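Local coordinates for protein endo-beta-1,4-glucanase (cellulase B) (Bacillus halodurans, PDB 4V2X) that probably hydrolyses beta-1,4-glucosidic links in polysaccharides, coupling a family 5 glycoside hydrolase barrel to an immunoglobulin-like module and a family 46 carbohydrate-binding module, at residues E197-I207 against V239-T247; F495-L506 against F534-L545. All coordinates share one frame; numbering follows the deposited sequence. Where two conformers were deposited one is given.

The two contacts belong to different modules of one chain and come in series, contact 1 closing before contact 2 opens. Contact 1 sits in the eight-stranded parallel barrel of the hydrolase, where the loop after strand 190-193 meets the loop that follows strand 238-241, its neighbour in the barrel. Contact 2 lies in the C-terminal carbohydrate-binding module, joining strand 495-500 to the hairpin of strands 534-537 and 542-545 in an antiparallel sheet. Their centres are about 38 Å apart and their nearest atoms about 21 Å, so they do not touch and share no sheet. Each is internal to its own module, and neither joins the modules to one another.

Contact 1. Residues E197-I207 against V239-T247; sequences EPKFSQNWGEI and VLPTMETAT
E244 reaches into the 197-207 loop, where its OE2 accepts from G205 N at 2.9 Å through the syn lone pair, in a fairly straight bond (161°). Its CG lies beside the backbone N (chi1 -67°), and the straight chain runs along the W204 indole in the opposite direction, bringing E244 CD within 3.6 Å of W204 CE3; ring and carboxylate planes are 63° apart. I207 CD1 comes from the opposite direction, 3.7 Å from E244 CD. E244 N donates to P198 O at 2.8 Å. M243 SD lies at the edge of the F200 ring, 3.8 Å from F200 CE2, a Met-aromatic contact.

Further out, a water donates to E244 OE2 and N203 O and accepts from E206 N, while S201 OG makes an ST turn with N203 N and donates to E206 OE1. K199 CE lies over one face of W204. E197, which hydrogen-bonds H272, rests its CG against T245 OG1 (3.3 Å). The bonds of P198 O and G205 N to E244 join the two loops at the mouth of a (beta/alpha)8 barrel. OE2 takes both G205 N and a water, which is consistent with an ionised carboxylate; K199 NZ, 6.5 Å from E244 OE2, makes no salt bridge with it.

Contact 2. Residues F495-L506 against F534-L545; sequences FSIPASFNGNSL and FSPSYDANEMKL
Strand 495-500 pairs antiparallel with strand 542-545, beside edge strand 534-537, in the sheet of the family 46 carbohydrate-binding module; the chain then turns so that L506, at the start of the opposite edge strand 506-513, packs against the 534-545 hairpin. I497 and M543 make a hydrogen-bonded pair, with I497 N to M543 O at 2.7 Å and M543 N to I497 O at 2.8 Å, and A499 N continues the ladder to N541 O. S496 and P498 form non-hydrogen-bonded pairs with K544 and E542. The hairpin carries a G1 beta bulge, N541 and E542 both facing S537.

On the face with S496, its OG donates to E542 OE1 at 3.2 Å, approaching from above the carboxylate plane, 64° out of it. I497, M543 and L545 lie on the other face, where M543 and L545 also meet F562 and L560 of strand 556-564.

F501 is wedged into the hairpin just before a type I' turn, F501 to N504. N504 ND2 and N both donate to F501 O, while N504 OD1 bonds to S566 and ND2 also to R481 O. Y538 turns its edge toward one face of the F501 ring, planes 55° apart and centroids 4.6 Å from each other; A499 CB sits over the opposite face. P536 CB touches F501 CZ at 3.5 Å. M543, with CG anti to the backbone N (chi1 -170°) and bent beyond, brings CE to 3.5 Å from F501 CE1 and sets SD beside the ring edge, a Met-aromatic contact; L506 CD2 packs on that SD and on F534 CE2. The Y538 hydroxyl ties the start of strand 506-513 to the hairpin: Y538 OH accepts from L506 N at 2.8 Å, near the plane of its own ring, and lies 2.5 Å from the oxygen of a water that donates to L506 O.

Contact 1. Residues E197-I207 against V239-T247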
loop_
_atom_site.group_PDB
_atom_site.type_symbol
_atom_site.label_atom_id
_atom_site.label_comp_id
_atom_site.label_asym_id
_atom_site.label_seq_id
_atom_site.Cartn_x
_atom_site.Cartn_y
_atom_site.Cartn_z
ATOM N N GLU A 197 12.079 -11.651 9.817
ATOM C CA GLU A 197 12.809 -11.158 8.637
ATOM C C GLU A 197 12.106 -11.484 7.308
ATOM O O GLU A 197 12.683 -12.120 6.419
ATOM C CB GLU A 197 14.243 -11.717 8.651
ATOM C CG GLU A 197 15.017 -11.272 9.886
ATOM C CD GLU A 197 16.475 -11.698 9.940
ATOM O OE1 GLU A 197 16.905 -12.590 9.184
ATOM O OE2 GLU A 197 17.205 -11.118 10.779
ATOM N N PRO A 198 10.844 -11.049 7.162
ATOM C CA PRO A 198 10.084 -11.412 5.969
ATOM C C PRO A 198 10.664 -10.854 4.675
ATOM O O PRO A 198 11.146 -9.729 4.643
ATOM C CB PRO A 198 8.699 -10.812 6.236
ATOM C CG PRO A 198 8.936 -9.741 7.240
ATOM C CD PRO A 198 10.036 -10.264 8.107
ATOM N N LYS A 199 10.634 -11.668 3.628
ATOM C CA LYS A 199 10.973 -11.212 2.284
ATOM C C LYS A 199 10.350 -12.180 1.287
ATOM O O LYS A 199 9.863 -13.242 1.682
ATOM C CB LYS A 199 12.485 -11.107 2.095
ATOM C CG LYS A 199 13.255 -12.406 2.233
ATOM C CD LYS A 199 14.751 -12.154 2.167
ATOM C CE LYS A 199 15.532 -13.438 1.943
ATOM N NZ LYS A 199 15.199 -14.519 2.906
ATOM N N PHE A 200 10.338 -11.803 0.012
ATOM C CA PHE A 200 9.607 -12.576 -0.997
ATOM C C PHE A 200 10.440 -12.854 -2.228
ATOM O O PHE A 200 9.927 -13.020 -3.333
ATOM C CB PHE A 200 8.282 -11.882 -1.311
ATOM C CG PHE A 200 7.415 -11.767 -0.114
ATOM C CD1 PHE A 200 6.609 -12.830 0.273
ATOM C CD2 PHE A 200 7.482 -10.645 0.700
ATOM C CE1 PHE A 200 5.849 -12.759 1.424
ATOM C CE2 PHE A 200 6.729 -10.570 1.856
ATOM C CZ PHE A 200 5.905 -11.624 2.214
ATOM N N SER A 201 11.742 -12.923 -1.997
ATOM C CA SER A 201 12.684 -13.463 -2.943
ATOM C C SER A 201 13.532 -14.433 -2.148
ATOM O O SER A 201 13.619 -14.323 -0.919
ATOM C CB SER A 201 13.555 -12.351 -3.515
ATOM O OG SER A 201 14.680 -12.897 -4.174
ATOM N N GLN A 202 14.169 -15.380 -2.831
ATOM C CA GLN A 202 15.132 -16.245 -2.158
ATOM C C GLN A 202 16.362 -15.436 -1.721
ATOM O O GLN A 202 17.103 -15.867 -0.843
ATOM C CB GLN A 202 15.542 -17.434 -3.041
ATOM C CG GLN A 202 16.571 -17.114 -4.119
ATOM C CD GLN A 202 17.311 -18.347 -4.622
ATOM O OE1 GLN A 202 16.775 -19.456 -4.614
ATOM N NE2 GLN A 202 18.547 -18.154 -5.073
ATOM N N ASN A 203 16.567 -14.271 -2.335
ATOM C CA ASN A 203 17.712 -13.407 -2.036
ATOM C C ASN A 203 17.354 -12.182 -1.203
ATOM O O ASN A 203 16.228 -11.691 -1.261
ATOM C CB ASN A 203 18.344 -12.935 -3.342
ATOM C CG ASN A 203 18.871 -14.084 -4.178
ATOM O OD1 ASN A 203 19.387 -15.066 -3.646
ATOM N ND2 ASN A 203 18.734 -13.972 -5.491
ATOM N N TRP A 204 18.333 -11.691 -0.441
ATOM C CA TRP A 204 18.230 -10.406 0.259
ATOM C C TRP A 204 18.416 -9.244 -0.713
ATOM O O TRP A 204 19.106 -9.377 -1.723
ATOM C CB TRP A 204 19.291 -10.301 1.361
ATOM C CG TRP A 204 19.137 -11.331 2.423
ATOM C CD1 TRP A 204 19.667 -12.589 2.431
ATOM C CD2 TRP A 204 18.383 -11.203 3.628
ATOM N NE1 TRP A 204 19.293 -13.252 3.576
ATOM C CE2 TRP A 204 18.502 -12.424 4.327
ATOM C CE3 TRP A 204 17.614 -10.176 4.183
ATOM C CZ2 TRP A 204 17.884 -12.644 5.553
ATOM C CZ3 TRP A 204 17.001 -10.395 5.401
ATOM C CH2 TRP A 204 17.142 -11.620 6.075
ATOM N N GLY A 205 17.811 -8.104 -0.395
ATOM C CA GLY A 205 17.987 -6.892 -1.189
ATOM C C GLY A 205 17.298 -6.921 -2.542
ATOM O O GLY A 205 17.731 -6.243 -3.473
ATOM N N GLU A 206 16.224 -7.703 -2.647
ATOM C CA GLU A 206 15.431 -7.782 -3.870
ATOM C C GLU A 206 13.965 -7.521 -3.538
ATOM O O GLU A 206 13.079 -8.281 -3.941
ATOM C CB GLU A 206 15.598 -9.152 -4.539
ATOM C CG GLU A 206 17.020 -9.436 -5.005
ATOM C CD GLU A 206 17.127 -10.686 -5.865
ATOM O OE1 GLU A 206 16.213 -11.542 -5.819
ATOM O OE2 GLU A 206 18.136 -10.820 -6.588
ATOM N N ILE A 207 13.723 -6.438 -2.803
ATOM C CA ILE A 207 12.372 -6.061 -2.396
ATOM C C ILE A 207 11.706 -5.286 -3.527
ATOM O O ILE A 207 12.160 -4.208 -3.897
ATOM C CB ILE A 207 12.370 -5.206 -1.112
ATOM C CG1 ILE A 207 13.036 -5.968 0.039
ATOM C CG2 ILE A 207 10.944 -4.821 -0.734
ATOM C CD1 ILE A 207 13.351 -5.108 1.246
ATOM N N VAL A 239 3.867 -8.355 17.801
ATOM C CA VAL A 239 5.088 -7.765 17.273
ATOM C C VAL A 239 5.093 -7.914 15.757
ATOM O O VAL A 239 4.982 -9.025 15.237
ATOM C CB VAL A 239 6.340 -8.438 17.886
ATOM C CG1 VAL A 239 7.613 -7.756 17.394
ATOM C CG2 VAL A 239 6.283 -8.401 19.409
ATOM N N LEU A 240 5.207 -6.786 15.055
ATOM C CA LEU A 240 5.132 -6.769 13.594
ATOM C C LEU A 240 6.417 -6.196 12.996
ATOM O O LEU A 240 6.861 -5.121 13.392
ATOM C CB LEU A 240 3.938 -5.932 13.120
ATOM C CG LEU A 240 2.548 -6.346 13.618
ATOM C CD1 LEU A 240 1.481 -5.401 13.076
ATOM C CD2 LEU A 240 2.229 -7.787 13.243
ATOM N N PRO A 241 7.009 -6.909 12.029
ATOM C CA PRO A 241 8.273 -6.503 11.439
ATOM C C PRO A 241 8.149 -5.628 10.205
ATOM O O PRO A 241 7.150 -5.679 9.485
ATOM C CB PRO A 241 8.874 -7.838 11.017
ATOM C CG PRO A 241 7.679 -8.626 10.583
ATOM C CD PRO A 241 6.604 -8.251 11.562
ATOM N N THR A 242 9.196 -4.855 9.941
ATOM C CA THR A 242 9.428 -4.322 8.606
ATOM C C THR A 242 9.934 -5.434 7.683
ATOM O O THR A 242 10.402 -6.486 8.145
ATOM C CB THR A 242 10.505 -3.227 8.623
ATOM O OG1 THR A 242 11.687 -3.747 9.238
ATOM C CG2 THR A 242 10.046 -2.026 9.391
ATOM N N MET A 243 9.870 -5.187 6.379
ATOM C CA MET A 243 10.468 -6.097 5.390
ATOM C C MET A 243 11.952 -6.267 5.709
ATOM O O MET A 243 12.657 -5.275 5.962
ATOM C CB MET A 243 10.310 -5.552 3.963
ATOM C CG MET A 243 10.518 -6.593 2.863
ATOM S SD MET A 243 9.167 -7.787 2.735
ATOM C CE MET A 243 7.875 -6.722 2.100
ATOM N N GLU A 244 12.395 -7.523 5.730
ATOM C CA GLU A 244 13.782 -7.901 6.061
ATOM C C GLU A 244 14.222 -7.436 7.451
ATOM O O GLU A 244 15.412 -7.474 7.772
ATOM C CB GLU A 244 14.757 -7.378 4.993
ATOM C CG GLU A 244 14.590 -8.029 3.633
ATOM C CD GLU A 244 15.647 -7.609 2.625
ATOM O OE1 GLU A 244 16.462 -6.706 2.915
ATOM O OE2 GLU A 244 15.667 -8.200 1.532
ATOM N N THR A 245 13.258 -7.048 8.283
ATOM C CA THR A 245 13.497 -6.316 9.534
ATOM C C THR A 245 14.507 -5.176 9.353
ATOM O O THR A 245 15.259 -4.843 10.273
ATOM C CB THR A 245 13.913 -7.239 10.698
ATOM O OG1 THR A 245 15.073 -7.995 10.324
ATOM C CG2 THR A 245 12.751 -8.194 11.101
ATOM N N ALA A 246 14.457 -4.545 8.181
ATOM C CA ALA A 246 15.367 -3.463 7.823
ATOM C C ALA A 246 14.798 -2.106 8.252
ATOM O O ALA A 246 13.649 -2.012 8.670
ATOM C CB ALA A 246 15.630 -3.495 6.328
ATOM N N THR A 247 15.606 -1.057 8.150
ATOM C CA THR A 247 15.259 0.244 8.734
ATOM C C THR A 247 15.174 1.406 7.745
ATOM O O THR A 247 15.059 2.548 8.165
ATOM C CB THR A 247 16.277 0.657 9.819
ATOM O OG1 THR A 247 17.562 0.877 9.218
ATOM C CG2 THR A 247 16.380 -0.400 10.903
HETATM O O HOH W 1 14.581 -9.396 -0.743
#

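Contact 2. Residues F495-L506 against F534-L545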
loop_
_atom_site.group_PDB
_atom_site.type_symbol
_atom_site.label_atom_id
_atom_site.label_comp_id
_atom_site.label_asym_id
_atom_site.label_seq_id
_atom_site.Cartn_x
_atom_site.Cartn_y
_atom_site.Cartn_z
ATOM N N PHE A 495 45.720 -23.894 0.895
ATOM C CA PHE A 495 46.904 -23.056 0.767
ATOM C C PHE A 495 47.201 -22.296 2.058
ATOM O O PHE A 495 46.396 -21.473 2.495
ATOM C CB PHE A 495 46.751 -22.059 -0.377
ATOM C CG PHE A 495 48.020 -21.329 -0.699
ATOM C CD1 PHE A 495 48.997 -21.928 -1.471
ATOM C CD2 PHE A 495 48.251 -20.050 -0.206
ATOM C CE1 PHE A 495 50.179 -21.268 -1.757
ATOM C CE2 PHE A 495 49.430 -19.378 -0.497
ATOM C CZ PHE A 495 50.396 -19.990 -1.269
ATOM N N SER A 496 48.366 -22.571 2.639
ATOM C CA SER A 496 48.822 -21.908 3.861
ATOM C C SER A 496 50.195 -21.293 3.638
ATOM O O SER A 496 51.116 -21.975 3.180
ATOM C CB SER A 496 48.918 -22.912 5.017
ATOM O OG SER A 496 47.629 -23.297 5.461
ATOM N N ILE A 497 50.332 -20.014 3.963
ATOM C CA ILE A 497 51.631 -19.349 3.966
ATOM C C ILE A 497 52.274 -19.558 5.342
ATOM O O ILE A 497 51.678 -19.200 6.361
ATOM C CB ILE A 497 51.497 -17.840 3.677
ATOM C CG1 ILE A 497 50.833 -17.609 2.314
ATOM C CG2 ILE A 497 52.864 -17.167 3.714
ATOM C CD1 ILE A 497 50.357 -16.191 2.095
ATOM N N PRO A 498 53.475 -20.171 5.396
ATOM C CA PRO A 498 54.136 -20.241 6.699
ATOM C C PRO A 498 54.390 -18.827 7.212
ATOM O O PRO A 498 54.933 -17.992 6.480
ATOM C CB PRO A 498 55.449 -20.977 6.403
ATOM C CG PRO A 498 55.223 -21.675 5.104
ATOM C CD PRO A 498 54.258 -20.829 4.338
ATOM N N ALA A 499 53.987 -18.568 8.451
ATOM C CA ALA A 499 53.973 -17.210 8.978
ATOM C C ALA A 499 54.453 -17.144 10.417
ATOM O O ALA A 499 53.936 -17.842 11.288
ATOM C CB ALA A 499 52.570 -16.636 8.877
ATOM N N SER A 500 55.446 -16.297 10.653
ATOM C CA SER A 500 55.872 -15.960 11.999
ATOM C C SER A 500 55.185 -14.665 12.380
ATOM O O SER A 500 55.624 -13.588 11.978
ATOM C CB SER A 500 57.385 -15.769 12.042
ATOM O OG SER A 500 58.056 -16.956 11.649
ATOM N N PHE A 501 54.104 -14.767 13.145
ATOM C CA PHE A 501 53.328 -13.590 13.517
ATOM C C PHE A 501 54.115 -12.678 14.454
ATOM O O PHE A 501 53.892 -11.472 14.462
ATOM C CB PHE A 501 51.974 -13.982 14.111
ATOM C CG PHE A 501 51.008 -14.507 13.087
ATOM C CD1 PHE A 501 50.301 -13.634 12.269
ATOM C CD2 PHE A 501 50.820 -15.868 12.926
ATOM C CE1 PHE A 501 49.415 -14.113 11.317
ATOM C CE2 PHE A 501 49.939 -16.354 11.973
ATOM C CZ PHE A 501 49.237 -15.478 11.167
ATOM N N ASN A 502 55.046 -13.262 15.212
ATOM C CA ASN A 502 55.998 -12.499 16.020
ATOM C C ASN A 502 55.324 -11.449 16.914
ATOM O O ASN A 502 55.739 -10.293 16.959
ATOM C CB ASN A 502 57.073 -11.861 15.117
ATOM C CG ASN A 502 58.101 -12.864 14.629
ATOM O OD1 ASN A 502 58.297 -13.921 15.236
ATOM N ND2 ASN A 502 58.778 -12.535 13.528
ATOM N N GLY A 503 54.278 -11.871 17.623
ATOM C CA GLY A 503 53.567 -11.004 18.559
ATOM C C GLY A 503 52.524 -10.088 17.942
ATOM O O GLY A 503 51.905 -9.291 18.654
ATOM N N ASN A 504 52.318 -10.198 16.627
ATOM C CA ASN A 504 51.367 -9.345 15.913
ATOM C C ASN A 504 50.000 -9.982 15.746
ATOM O O ASN A 504 49.866 -11.207 15.718
ATOM C CB ASN A 504 51.898 -8.984 14.527
ATOM C CG ASN A 504 53.122 -8.108 14.589
ATOM O OD1 ASN A 504 53.009 -6.890 14.715
ATOM N ND2 ASN A 504 54.302 -8.721 14.509
ATOM N N SER A 505 48.992 -9.119 15.634
ATOM C CA SER A 505 47.631 -9.524 15.319
ATOM C C SER A 505 47.277 -8.978 13.938
ATOM O O SER A 505 47.504 -7.798 13.662
ATOM C CB SER A 505 46.668 -8.967 16.365
ATOM O OG SER A 505 45.318 -9.189 16.003
ATOM N N LEU A 506 46.734 -9.833 13.077
ATOM C CA LEU A 506 46.392 -9.417 11.721
ATOM C C LEU A 506 45.088 -8.640 11.721
ATOM O O LEU A 506 44.106 -9.087 12.297
ATOM C CB LEU A 506 46.269 -10.636 10.806
ATOM C CG LEU A 506 45.905 -10.368 9.339
ATOM C CD1 LEU A 506 47.027 -9.653 8.608
ATOM C CD2 LEU A 506 45.565 -11.675 8.643
ATOM N N PHE A 534 40.526 -15.179 3.879
ATOM C CA PHE A 534 41.804 -15.488 4.493
ATOM C C PHE A 534 41.620 -15.586 5.996
ATOM O O PHE A 534 40.631 -15.089 6.535
ATOM C CB PHE A 534 42.815 -14.381 4.190
ATOM C CG PHE A 534 42.467 -13.075 4.840
ATOM C CD1 PHE A 534 41.612 -12.185 4.210
ATOM C CD2 PHE A 534 42.954 -12.759 6.105
ATOM C CE1 PHE A 534 41.272 -10.984 4.807
ATOM C CE2 PHE A 534 42.605 -11.564 6.711
ATOM C CZ PHE A 534 41.774 -10.678 6.063
ATOM N N SER A 535 42.576 -16.201 6.679
ATOM C CA SER A 535 42.523 -16.309 8.135
ATOM C C SER A 535 43.917 -16.509 8.724
ATOM O O SER A 535 44.692 -17.301 8.207
ATOM C CB SER A 535 41.620 -17.480 8.536
ATOM O OG SER A 535 41.511 -17.595 9.950
ATOM N N PRO A 536 44.236 -15.802 9.816
ATOM C CA PRO A 536 45.494 -16.090 10.485
ATOM C C PRO A 536 45.311 -17.284 11.409
ATOM O O PRO A 536 44.338 -17.328 12.155
ATOM C CB PRO A 536 45.758 -14.820 11.292
ATOM C CG PRO A 536 44.403 -14.280 11.592
ATOM C CD PRO A 536 43.501 -14.695 10.464
ATOM N N SER A 537 46.224 -18.250 11.330
ATOM C CA SER A 537 46.253 -19.371 12.256
ATOM C C SER A 537 47.440 -19.173 13.183
ATOM O O SER A 537 48.560 -19.598 12.886
ATOM C CB SER A 537 46.380 -20.694 11.499
ATOM O OG SER A 537 45.201 -20.957 10.762
ATOM N N TYR A 538 47.183 -18.515 14.307
ATOM C CA TYR A 538 48.244 -18.089 15.209
ATOM C C TYR A 538 48.979 -19.267 15.839
ATOM O O TYR A 538 50.207 -19.267 15.895
ATOM C CB TYR A 538 47.683 -17.166 16.290
ATOM C CG TYR A 538 47.175 -15.860 15.737
ATOM C CD1 TYR A 538 48.060 -14.917 15.236
ATOM C CD2 TYR A 538 45.813 -15.573 15.695
ATOM C CE1 TYR A 538 47.609 -13.725 14.715
ATOM C CE2 TYR A 538 45.354 -14.377 15.176
ATOM C CZ TYR A 538 46.260 -13.459 14.689
ATOM O OH TYR A 538 45.837 -12.270 14.173
ATOM N N ASP A 539 48.230 -20.269 16.288
ATOM C CA ASP A 539 48.822 -21.452 16.921
ATOM C C ASP A 539 49.595 -22.311 15.919
ATOM O O ASP A 539 50.639 -22.870 16.254
ATOM C CB ASP A 539 47.742 -22.291 17.613
ATOM C CG ASP A 539 47.074 -21.552 18.767
ATOM O OD1 ASP A 539 47.694 -20.628 19.342
ATOM O OD2 ASP A 539 45.921 -21.898 19.101
ATOM N N ALA A 540 49.085 -22.403 14.693
ATOM C CA ALA A 540 49.760 -23.142 13.625
ATOM C C ALA A 540 50.895 -22.345 12.972
ATOM O O ALA A 540 51.707 -22.912 12.242
ATOM C CB ALA A 540 48.750 -23.569 12.570
ATOM N N ASN A 541 50.950 -21.039 13.220
ATOM C CA ASN A 541 51.946 -20.174 12.586
ATOM C C ASN A 541 51.780 -20.202 11.060
ATOM O O ASN A 541 52.735 -20.399 10.306
ATOM C CB ASN A 541 53.355 -20.587 13.023
ATOM C CG ASN A 541 53.432 -20.884 14.512
ATOM O OD1 ASN A 541 53.025 -20.066 15.338
ATOM N ND2 ASN A 541 53.929 -22.069 14.862
ATOM N N GLU A 542 50.538 -20.021 10.617
ATOM C CA GLU A 542 50.205 -20.075 9.198
ATOM C C GLU A 542 49.225 -18.972 8.847
ATOM O O GLU A 542 48.422 -18.569 9.681
ATOM C CB GLU A 542 49.579 -21.425 8.838
ATOM C CG GLU A 542 50.498 -22.621 9.041
ATOM C CD GLU A 542 49.846 -23.942 8.665
ATOM O OE1 GLU A 542 48.614 -23.970 8.468
ATOM O OE2 GLU A 542 50.574 -24.957 8.576
ATOM N N MET A 543 49.306 -18.496 7.609
ATOM C CA MET A 543 48.317 -17.586 7.049
ATOM C C MET A 543 47.555 -18.348 5.973
ATOM O O MET A 543 48.135 -18.730 4.953
ATOM C CB MET A 543 49.006 -16.375 6.437
ATOM C CG MET A 543 48.064 -15.264 6.049
ATOM S SD MET A 543 47.500 -14.390 7.513
ATOM C CE MET A 543 48.964 -13.456 7.940
ATOM N N LYS A 544 46.263 -18.561 6.208
ATOM C CA LYS A 544 45.420 -19.337 5.303
ATOM C C LYS A 544 44.783 -18.429 4.260
ATOM O O LYS A 544 44.242 -17.383 4.602
ATOM C CB LYS A 544 44.320 -20.050 6.100
ATOM C CG LYS A 544 43.462 -21.021 5.297
ATOM C CD LYS A 544 44.319 -21.863 4.367
ATOM C CE LYS A 544 43.881 -23.315 4.308
ATOM N NZ LYS A 544 42.690 -23.525 3.447
ATOM N N LEU A 545 44.861 -18.832 2.996
ATOM C CA LEU A 545 44.104 -18.189 1.919
ATOM C C LEU A 545 43.103 -19.243 1.499
ATOM O O LEU A 545 43.500 -20.351 1.141
ATOM C CB LEU A 545 44.989 -17.803 0.730
ATOM C CG LEU A 545 46.160 -16.857 1.007
ATOM C CD1 LEU A 545 46.848 -16.481 -0.292
ATOM C CD2 LEU A 545 45.706 -15.609 1.740
HETATM O O HOH W 2 42.933 -22.875 0.581
HETATM O O HOH W 3 43.536 -11.454 13.804
#